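Local atomic coordinates of two-domain protein containing predicted PHP-like metal-dependent phosphoesterase (PDB entry 3E38), a protein that binds three zinc ions in a PHP-like domain and is probably a metal-dependent phosphoesterase, perhaps with exonuclease activity on DNA or RNA. Residues R96-H102 with W140-Q144; F132-P138 with G161-E167. All coordinates share one frame; numbering follows the deposited sequence.

Interaction 1: residues R96-H102 with W140-Q144. With ZN (zinc ion), chain H.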
loop_
_atom_site.group_PDB
_atom_site.type_symbol
_atom_site.label_atom_id
_atom_site.label_comp_id
_atom_site.label_asym_id
_atom_site.label_seq_id
_atom_site.Cartn_x
_atom_site.Cartn_y
_atom_site.Cartn_z
ATOM N N ARG B 96 21.563 -32.156 -5.522
ATOM C CA ARG B 96 22.944 -32.599 -5.595
ATOM C C ARG B 96 23.902 -31.463 -5.947
ATOM O O ARG B 96 23.515 -30.382 -6.296
ATOM C CB ARG B 96 23.053 -33.676 -6.659
ATOM C CG ARG B 96 22.130 -34.844 -6.389
ATOM C CD ARG B 96 22.667 -35.739 -5.268
ATOM N NE ARG B 96 21.783 -36.886 -5.074
ATOM C CZ ARG B 96 22.204 -38.119 -4.813
ATOM N NH1 ARG B 96 23.499 -38.382 -4.760
ATOM N NH2 ARG B 96 21.327 -39.104 -4.684
ATOM N N ALA B 97 25.173 -31.759 -5.817
ATOM C CA ALA B 97 26.262 -30.852 -6.200
ATOM C C ALA B 97 26.196 -30.592 -7.692
ATOM O O ALA B 97 25.647 -31.398 -8.447
ATOM C CB ALA B 97 27.647 -31.463 -5.828
HETATM N N MSE B 98 26.754 -29.456 -8.108
HETATM C CA MSE B 98 26.872 -29.135 -9.539
HETATM C C MSE B 98 28.142 -29.799 -10.045
HETATM O O MSE B 98 29.172 -29.613 -9.418
HETATM C CB MSE B 98 27.015 -27.632 -9.761
HETATM C CG MSE B 98 27.281 -27.227 -11.208
HETATM SE SE MSE B 98 25.687 -27.495 -12.352
HETATM C CE MSE B 98 24.357 -26.610 -11.186
ATOM N N ALA B 99 28.125 -30.576 -11.136
ATOM C CA ALA B 99 26.928 -30.921 -11.910
ATOM C C ALA B 99 26.372 -32.218 -11.318
ATOM O O ALA B 99 27.095 -32.932 -10.612
ATOM C CB ALA B 99 27.273 -31.076 -13.402
ATOM N N PRO B 100 25.105 -32.563 -11.602
ATOM C CA PRO B 100 24.130 -31.907 -12.454
ATOM C C PRO B 100 23.378 -30.799 -11.710
ATOM O O PRO B 100 22.618 -30.020 -12.287
ATOM C CB PRO B 100 23.161 -33.050 -12.740
ATOM C CG PRO B 100 23.095 -33.781 -11.408
ATOM C CD PRO B 100 24.446 -33.570 -10.743
ATOM N N GLY B 101 23.623 -30.736 -10.421
ATOM C CA GLY B 101 22.999 -29.708 -9.621
ATOM C C GLY B 101 21.691 -30.164 -9.048
ATOM O O GLY B 101 21.589 -31.269 -8.542
ATOM N N HIS B 102 20.695 -29.293 -9.100
ATOM C CA HIS B 102 19.352 -29.590 -8.550
ATOM C C HIS B 102 18.311 -29.688 -9.629
ATOM O O HIS B 102 18.219 -28.815 -10.492
ATOM C CB HIS B 102 18.870 -28.466 -7.630
ATOM C CG HIS B 102 19.759 -28.178 -6.466
ATOM N ND1 HIS B 102 19.313 -27.499 -5.357
ATOM C CD2 HIS B 102 21.056 -28.474 -6.230
ATOM C CE1 HIS B 102 20.305 -27.380 -4.489
ATOM N NE2 HIS B 102 21.367 -27.978 -4.986
ATOM N N TRP B 140 21.892 -20.263 -10.402
ATOM C CA TRP B 140 22.147 -19.987 -8.976
ATOM C C TRP B 140 23.646 -19.885 -8.798
ATOM O O TRP B 140 24.383 -20.840 -9.087
ATOM C CB TRP B 140 21.597 -21.112 -8.144
ATOM C CG TRP B 140 21.662 -20.959 -6.660
ATOM C CD1 TRP B 140 21.465 -19.817 -5.923
ATOM C CD2 TRP B 140 21.779 -22.030 -5.718
ATOM N NE1 TRP B 140 21.514 -20.110 -4.573
ATOM C CE2 TRP B 140 21.693 -21.462 -4.422
ATOM C CE3 TRP B 140 21.964 -23.420 -5.843
ATOM C CZ2 TRP B 140 21.791 -22.238 -3.261
ATOM C CZ3 TRP B 140 22.075 -24.179 -4.699
ATOM C CH2 TRP B 140 21.970 -23.592 -3.418
ATOM N N ASP B 141 24.085 -18.741 -8.292
ATOM C CA ASP B 141 25.532 -18.421 -8.258
ATOM C C ASP B 141 26.297 -19.220 -7.238
ATOM O O ASP B 141 27.539 -19.255 -7.254
ATOM C CB ASP B 141 25.804 -16.895 -8.075
ATOM C CG ASP B 141 25.156 -16.289 -6.819
ATOM O OD1 ASP B 141 24.711 -17.027 -5.905
ATOM O OD2 ASP B 141 25.077 -15.034 -6.779
ATOM N N SER B 142 25.547 -19.875 -6.373
ATOM C CA SER B 142 26.161 -20.676 -5.322
ATOM C C SER B 142 26.862 -21.903 -5.921
ATOM O O SER B 142 27.878 -22.398 -5.427
ATOM C CB SER B 142 25.131 -21.111 -4.286
ATOM O OG SER B 142 25.758 -21.985 -3.366
ATOM N N GLN B 143 26.312 -22.359 -7.028
ATOM C CA GLN B 143 26.828 -23.538 -7.713
ATOM C C GLN B 143 27.525 -23.182 -9.033
ATOM O O GLN B 143 28.339 -23.951 -9.538
ATOM C CB GLN B 143 25.712 -24.570 -7.899
ATOM C CG GLN B 143 25.340 -25.292 -6.602
ATOM C CD GLN B 143 24.538 -26.561 -6.843
ATOM O OE1 GLN B 143 23.770 -26.654 -7.790
ATOM N NE2 GLN B 143 24.722 -27.543 -5.987
ATOM N N GLN B 144 27.168 -22.026 -9.584
ATOM C CA GLN B 144 27.815 -21.488 -10.795
ATOM C C GLN B 144 28.037 -19.993 -10.575
ATOM O O GLN B 144 27.283 -19.151 -11.069
ATOM C CB GLN B 144 27.006 -21.753 -12.068
ATOM C CG GLN B 144 26.733 -23.244 -12.349
ATOM C CD GLN B 144 26.451 -23.569 -13.805
ATOM O OE1 GLN B 144 27.380 -23.763 -14.600
ATOM N NE2 GLN B 144 25.167 -23.671 -14.156
HETATM ZN ZN ZN H . 17.461 -26.151 -5.320
HETATM O O HOH W 1 15.801 -25.429 -5.333
#
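Gln143 reaches across to Arg96 with its amide: NE2 donates to the backbone O of Arg96 at 3.1 Å, nearly straight (170° at the hydrogen), and the acceptor lies close to the amide plane. That plane stands almost perpendicular to the imidazole of His102, with Gln143 NE2 3.5 Å from His102 NE2. The other end of the amide, Gln143 OE1, is 3.4 Å from CE of selenomethionine Met98. With its CG anti to the backbone N (chi1 174°), the Met98 chain then bends twice, and this folding brings CE back to the amide. Both segments are loops beside a zinc site of the PHP-like domain; 96-102 links two antiparallel strands and ends in His102, whose ND1 binds zinc. Trp140 turns the edge of its six-membered ring toward the His102 face in an offset edge-to-face pair, planes at 67°, with Trp140 CZ3 3.7 Å from His102 CE1. An alanine in place of Gln143 would probably leave the Arg96 carbonyl without this donor and open a gap beside Met98 and the zinc-bound imidazole. The Gln144 side chain crosses that of Met98 at about a right angle, CG of Gln144 4.2 Å from CG of Met98, while Gln144 NE2 is hydrogen-bonded to Pro138 O.

Interaction 2: residues F132-P138 with G161-E167. With ZN (zinc ion), chain H.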
loop_
_atom_site.group_PDB
_atom_site.type_symbol
_atom_site.label_atom_id
_atom_site.label_comp_id
_atom_site.label_asym_id
_atom_site.label_seq_id
_atom_site.Cartn_x
_atom_site.Cartn_y
_atom_site.Cartn_z
ATOM N N PHE B 132 7.735 -35.808 -14.734
ATOM C CA PHE B 132 8.124 -34.652 -15.562
ATOM C C PHE B 132 9.273 -34.000 -14.790
ATOM O O PHE B 132 9.163 -33.675 -13.606
ATOM C CB PHE B 132 6.983 -33.697 -15.840
ATOM C CG PHE B 132 7.380 -32.506 -16.680
ATOM C CD1 PHE B 132 7.881 -31.337 -16.064
ATOM C CD2 PHE B 132 7.229 -32.525 -18.078
ATOM C CE1 PHE B 132 8.246 -30.220 -16.823
ATOM C CE2 PHE B 132 7.587 -31.406 -18.856
ATOM C CZ PHE B 132 8.093 -30.239 -18.213
HETATM N N MSE B 133 10.410 -33.918 -15.465
HETATM C CA MSE B 133 11.658 -33.474 -14.827
HETATM C C MSE B 133 12.244 -32.215 -15.387
HETATM O O MSE B 133 12.414 -32.073 -16.595
HETATM C CB MSE B 133 12.711 -34.595 -14.943
HETATM C CG MSE B 133 12.421 -35.756 -13.949
HETATM SE SE MSE B 133 13.331 -37.400 -14.366
HETATM C CE MSE B 133 12.247 -38.008 -15.863
ATOM N N PHE B 134 12.598 -31.307 -14.488
ATOM C CA PHE B 134 13.259 -30.092 -14.939
ATOM C C PHE B 134 14.441 -29.637 -14.091
ATOM O O PHE B 134 14.515 -29.871 -12.912
ATOM C CB PHE B 134 12.246 -28.964 -15.152
ATOM C CG PHE B 134 11.463 -28.580 -13.919
ATOM C CD1 PHE B 134 11.944 -27.608 -13.050
ATOM C CD2 PHE B 134 10.230 -29.168 -13.655
ATOM C CE1 PHE B 134 11.194 -27.221 -11.921
ATOM C CE2 PHE B 134 9.471 -28.789 -12.541
ATOM C CZ PHE B 134 9.964 -27.812 -11.668
ATOM N N TRP B 135 15.408 -29.046 -14.776
ATOM C CA TRP B 135 16.585 -28.461 -14.139
ATOM C C TRP B 135 16.223 -27.156 -13.384
ATOM O O TRP B 135 15.663 -26.198 -13.948
ATOM C CB TRP B 135 17.663 -28.254 -15.200
ATOM C CG TRP B 135 18.952 -27.759 -14.712
ATOM C CD1 TRP B 135 19.414 -27.765 -13.432
ATOM C CD2 TRP B 135 20.034 -27.292 -15.530
ATOM N NE1 TRP B 135 20.698 -27.277 -13.387
ATOM C CE2 TRP B 135 21.105 -26.986 -14.667
ATOM C CE3 TRP B 135 20.190 -27.097 -16.898
ATOM C CZ2 TRP B 135 22.317 -26.473 -15.132
ATOM C CZ3 TRP B 135 21.392 -26.619 -17.368
ATOM C CH2 TRP B 135 22.443 -26.300 -16.481
ATOM N N ASN B 136 16.538 -27.156 -12.087
ATOM C CA ASN B 136 16.323 -25.990 -11.230
ATOM C C ASN B 136 17.495 -25.000 -11.204
ATOM O O ASN B 136 18.656 -25.372 -11.182
ATOM C CB ASN B 136 16.021 -26.389 -9.773
ATOM C CG ASN B 136 14.864 -27.333 -9.641
ATOM O OD1 ASN B 136 13.959 -27.350 -10.467
ATOM N ND2 ASN B 136 14.896 -28.144 -8.599
ATOM N N HIS B 137 17.131 -23.720 -11.159
ATOM C CA HIS B 137 18.082 -22.624 -11.030
ATOM C C HIS B 137 19.455 -22.929 -11.604
ATOM O O HIS B 137 20.425 -22.990 -10.887
ATOM C CB HIS B 137 18.209 -22.188 -9.556
ATOM C CG HIS B 137 18.291 -23.310 -8.565
ATOM N ND1 HIS B 137 19.413 -24.095 -8.407
ATOM C CD2 HIS B 137 17.404 -23.727 -7.625
ATOM C CE1 HIS B 137 19.198 -24.966 -7.441
ATOM N NE2 HIS B 137 17.983 -24.778 -6.967
ATOM N N PRO B 138 19.529 -23.128 -12.912
ATOM C CA PRO B 138 20.834 -23.402 -13.490
ATOM C C PRO B 138 21.846 -22.323 -13.114
ATOM O O PRO B 138 23.007 -22.596 -12.828
ATOM C CB PRO B 138 20.548 -23.415 -15.013
ATOM C CG PRO B 138 19.091 -22.932 -15.185
ATOM C CD PRO B 138 18.427 -23.205 -13.886
ATOM N N GLY B 161 16.417 -38.782 -21.317
ATOM C CA GLY B 161 14.992 -38.498 -21.130
ATOM C C GLY B 161 14.677 -38.029 -19.727
ATOM O O GLY B 161 13.540 -38.160 -19.234
ATOM N N CYS B 162 15.684 -37.453 -19.088
ATOM C CA CYS B 162 15.551 -36.989 -17.691
ATOM C C CYS B 162 15.528 -35.489 -17.509
ATOM O O CYS B 162 15.688 -35.003 -16.385
ATOM C CB CYS B 162 16.658 -37.558 -16.831
ATOM S SG CYS B 162 16.375 -39.273 -16.529
HETATM N N MSE B 163 15.354 -34.784 -18.624
HETATM C CA MSE B 163 15.213 -33.322 -18.631
HETATM C C MSE B 163 14.116 -32.909 -19.609
HETATM O O MSE B 163 14.281 -33.022 -20.810
HETATM C CB MSE B 163 16.535 -32.619 -19.024
HETATM C CG MSE B 163 16.500 -31.117 -18.719
HETATM SE SE MSE B 163 17.958 -30.026 -19.435
HETATM C CE MSE B 163 19.487 -30.955 -18.665
ATOM N N HIS B 164 13.006 -32.424 -19.092
ATOM C CA HIS B 164 11.892 -32.016 -19.957
ATOM C C HIS B 164 11.714 -30.488 -20.000
ATOM O O HIS B 164 11.044 -29.916 -20.882
ATOM C CB HIS B 164 10.621 -32.717 -19.505
ATOM C CG HIS B 164 10.786 -34.197 -19.376
ATOM N ND1 HIS B 164 10.776 -34.848 -18.161
ATOM C CD2 HIS B 164 11.007 -35.148 -20.317
ATOM C CE1 HIS B 164 10.975 -36.138 -18.362
ATOM N NE2 HIS B 164 11.120 -36.346 -19.661
ATOM N N GLY B 165 12.350 -29.852 -19.027
ATOM C CA GLY B 165 12.318 -28.410 -18.901
ATOM C C GLY B 165 13.451 -27.890 -18.086
ATOM O O GLY B 165 14.285 -28.648 -17.567
ATOM N N ILE B 166 13.497 -26.574 -18.044
ATOM C CA ILE B 166 14.483 -25.840 -17.252
ATOM C C ILE B 166 13.819 -24.626 -16.704
ATOM O O ILE B 166 13.002 -24.024 -17.382
ATOM C CB ILE B 166 15.647 -25.333 -18.091
ATOM C CG1 ILE B 166 16.186 -26.444 -18.962
ATOM C CG2 ILE B 166 16.774 -24.747 -17.212
ATOM C CD1 ILE B 166 17.351 -25.967 -19.836
ATOM N N GLU B 167 14.132 -24.318 -15.453
ATOM C CA GLU B 167 13.683 -23.081 -14.831
ATOM C C GLU B 167 14.419 -21.926 -15.482
ATOM O O GLU B 167 15.671 -21.899 -15.543
ATOM C CB GLU B 167 13.944 -23.082 -13.337
ATOM C CG GLU B 167 12.980 -23.952 -12.575
ATOM C CD GLU B 167 13.167 -23.846 -11.049
ATOM O OE1 GLU B 167 14.285 -23.446 -10.630
ATOM O OE2 GLU B 167 12.223 -24.205 -10.288
HETATM ZN ZN ZN H . 17.461 -26.151 -5.320
HETATM O O HOH W 1 15.801 -25.429 -5.333
#
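Glu167 lies against Trp135, Asn136 and His137, and its side chain can be followed outward atom by atom. CB sits 3.6 Å from Trp135 O, the same carbonyl that accepts the Glu167 N-H in a nearly linear bond. Next, CG packs at 3.8 Å from Phe134 CE1. CD then lies 3.6 Å from Asn136 OD1, in an amide whose plane is turned 36° from the carboxylate and whose ND2 is hydrogen-bonded to Asn104 and Glu93. At the tip the oxygens diverge: OE1 takes the His137 N-H at 2.9 Å, on its anti side and 25° out of the carboxylate plane, while OE2 meets the edge of the Phe134 ring. OE1 is also hydrogen-bonded to Asn170 ND2, and OE2 to Thr192 OG1 and to ND1 of His24, a ligand of another zinc, so the buried carboxylate ties the backbone beside zinc ligand His137 to a second metal site.

The backbones pair in parallel, Phe134 with Gly165 and Trp135 with Ile166. Before this ladder, Met133 O accepts both His164 N, at 2.6 Å, and Gly165 N. His164 ND1 in turn accepts the Met133 N-H at 2.9 Å, in the imidazole plane; the CG of His164 stands anti to its own carbonyl carbon (chi1 -52°), which turns that ring edge to the Met133 N-H. His164 CB rests over the Phe132 face, a CH-pi contact 3.8 Å from the ring centroid.

These strands are the two arms of a beta-alpha-beta unit whose crossover includes helix 152-159. Strand 132-135 pairs antiparallel with 102-106 on its other edge, and 165-170 continues the sheet to 188-192. Helix 119-128 packs on Met133 and Cys162, whereas helix 176-185 packs against Ile166 and Pro138.

In the fold
Interactions 1 and 2 share one zinc ion: His102 in 96-102 supplies ND1 at 2.3 Å, and His137 in 132-138 supplies NE2 at 2.2 Å. Glu93 completes the protein ligands and also binds a second zinc, while a water is also bound to the shared ion. The contact centres are 13 Å apart, yet backbone joins them directly, His102 O lying 2.8 Å from Asn136 N in a probable hydrogen bond. The bond from Gln144 to Pro138 is a second tie, joining loop 140-144 to the other contact. A cacodylate ion about 3 Å from both histidine side chains, probably from crystallisation, is consistent with a phosphate-sized pocket here.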